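Local coordinates for YcaO (Methanopyrus kandleri, PDB 6CIB), which binds ADP and magnesium ions and, as a YcaO enzyme, probably uses ATP to activate the peptide backbone for thioamidation, at residues I45-R50 with G255-R260. Numbering follows the deposited sequence.
Sequences IPVEIR and GLSMAR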
# COMPACT_ATOMS: atom_id res chain seq x y z
N ILE A 45 4.61 5.81 18.38
CA ILE A 45 4.89 5.80 16.94
C ILE A 45 5.12 7.20 16.35
O ILE A 45 4.22 8.04 16.35
CB ILE A 45 3.81 5.05 16.11
CG1 ILE A 45 3.65 3.58 16.57
CG2 ILE A 45 4.11 5.14 14.60
CD1 ILE A 45 4.94 2.77 16.60
N PRO A 46 6.34 7.43 15.81
CA PRO A 46 6.64 8.66 15.06
C PRO A 46 5.86 8.70 13.76
O PRO A 46 5.87 7.72 12.99
CB PRO A 46 8.14 8.54 14.76
CG PRO A 46 8.66 7.46 15.64
CD PRO A 46 7.51 6.55 15.90
N VAL A 47 5.19 9.82 13.52
CA VAL A 47 4.47 10.08 12.27
C VAL A 47 4.98 11.41 11.70
O VAL A 47 5.22 12.36 12.44
CB VAL A 47 2.92 10.10 12.46
CG1 VAL A 47 2.20 10.40 11.14
CG2 VAL A 47 2.42 8.78 13.03
N GLU A 48 5.13 11.46 10.38
CA GLU A 48 5.65 12.63 9.68
C GLU A 48 4.65 13.13 8.65
O GLU A 48 4.06 12.34 7.91
CB GLU A 48 6.98 12.28 9.00
CG GLU A 48 8.14 12.08 9.97
CD GLU A 48 8.62 13.39 10.59
OE1 GLU A 48 8.75 14.39 9.86
OE2 GLU A 48 8.89 13.41 11.80
N ILE A 49 4.44 14.44 8.62
CA ILE A 49 3.48 15.01 7.65
C ILE A 49 4.22 15.98 6.74
O ILE A 49 5.05 16.77 7.21
CB ILE A 49 2.25 15.67 8.33
CG1 ILE A 49 1.42 14.63 9.08
CG2 ILE A 49 1.34 16.37 7.32
CD1 ILE A 49 1.67 14.63 10.57
N ARG A 50 3.92 15.90 5.45
CA ARG A 50 4.49 16.79 4.45
C ARG A 50 3.40 17.55 3.70
O ARG A 50 2.39 16.96 3.29
CB ARG A 50 5.37 15.99 3.47
CG ARG A 50 6.53 15.22 4.13
CD ARG A 50 7.63 16.16 4.62
NE ARG A 50 8.71 15.47 5.33
CZ ARG A 50 8.71 15.19 6.64
NH1 ARG A 50 7.68 15.55 7.41
NH2 ARG A 50 9.74 14.54 7.18
N GLY A 255 -3.12 7.13 10.62
CA GLY A 255 -4.53 7.51 10.54
C GLY A 255 -4.94 8.46 11.66
O GLY A 255 -5.60 9.47 11.41
N LEU A 256 -4.52 8.15 12.89
CA LEU A 256 -4.82 8.98 14.05
C LEU A 256 -4.16 10.34 14.01
O LEU A 256 -4.79 11.34 14.39
CB LEU A 256 -4.49 8.26 15.36
CG LEU A 256 -5.32 7.00 15.64
CD1 LEU A 256 -4.73 6.19 16.79
CD2 LEU A 256 -6.77 7.35 15.91
N SER A 257 -2.91 10.38 13.54
CA SER A 257 -2.21 11.65 13.32
C SER A 257 -2.98 12.54 12.34
O SER A 257 -3.19 13.73 12.63
CB SER A 257 -0.79 11.40 12.81
OG SER A 257 -0.19 12.61 12.36
N MSE A 258 -3.42 11.96 11.23
CA MSE A 258 -4.19 12.67 10.19
C MSE A 258 -5.51 13.20 10.68
O MSE A 258 -5.87 14.35 10.39
CB MSE A 258 -4.52 11.75 9.01
CG MSE A 258 -3.31 11.05 8.43
SE MSE A 258 -2.28 12.36 7.40
CE MSE A 258 -2.57 11.21 5.82
N ALA A 259 -6.24 12.36 11.42
CA ALA A 259 -7.56 12.73 11.93
C ALA A 259 -7.45 13.87 12.95
O ALA A 259 -8.26 14.80 12.93
CB ALA A 259 -8.27 11.52 12.52
N ARG A 260 -6.44 13.80 13.81
CA ARG A 260 -6.18 14.84 14.82
C ARG A 260 -5.75 16.18 14.22
O ARG A 260 -5.86 17.21 14.88
CB ARG A 260 -5.15 14.36 15.84
CG ARG A 260 -5.73 13.41 16.87
CD ARG A 260 -4.62 12.64 17.56
NE ARG A 260 -5.18 11.52 18.31
CZ ARG A 260 -4.52 10.81 19.23
NH1 ARG A 260 -3.27 11.10 19.55
NH2 ARG A 260 -5.13 9.81 19.85
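Ser257 reaches from the helix into the notch between Val47 and Ile49, two side chains that point from the same face of their strand. Ser257 CB packs against the branched end of Val47, coming within 3.6 Å of Val47 CG1. Ser257 OG faces two neighbouring methyls on one side, with Val47 CG1 at 3.5 Å. The other methyl, Ile49 CD1, lies 3.3 Å from Ser257 OG. In Ser257 the hydroxyl lies opposite the backbone N (chi1 169°), which carries OG outward to the strand. No hydrogen bond crosses between the two segments; the hydroxyl is instead hydrogen-bonded to Asp40 on the neighbouring strand 34-42, so a polar atom buried among hydrocarbon keeps a partner. Serine suits this place because it is small enough to fit close to the strand and still satisfies its oxygen. The valine and isoleucine, beta-branched residues well suited to an extended chain, supply the apolar surface. Ile49 meets the serine through the far end of its longer branch, with Ile49 CG1 staying 4.2 Å from Ser257 OG.

Here residues 255-260 of helix 241-260 pack on one face of the antiparallel sheet 34-42, 45-54, 57-64, whose middle strand carries residues 45-50; Ile45 continues the packing farther back, on Leu250 and Ala253. The other face lies against helix 68-85, which contributes Ser74 to the ADP site. Lys64, another ADP-binding residue, belongs to the adjacent strand 57-64, and its side chain lies about 4 Å, at the nearest atoms, from that of Val47.

Alternation along the strand turns Glu48 away from Ser257. Arg50 NH1 and NH2 both donate to Glu48 OE1 (2.9 Å each) in a salt bridge, in the guanidinium plane and on the anti side of the carboxylate oxygen, and NH1 also donates to Ile49 O from above its carbonyl plane. Further salt bridges join Glu48 OE2 to Arg68 NH1 and Arg50 NE to Glu29 OE2.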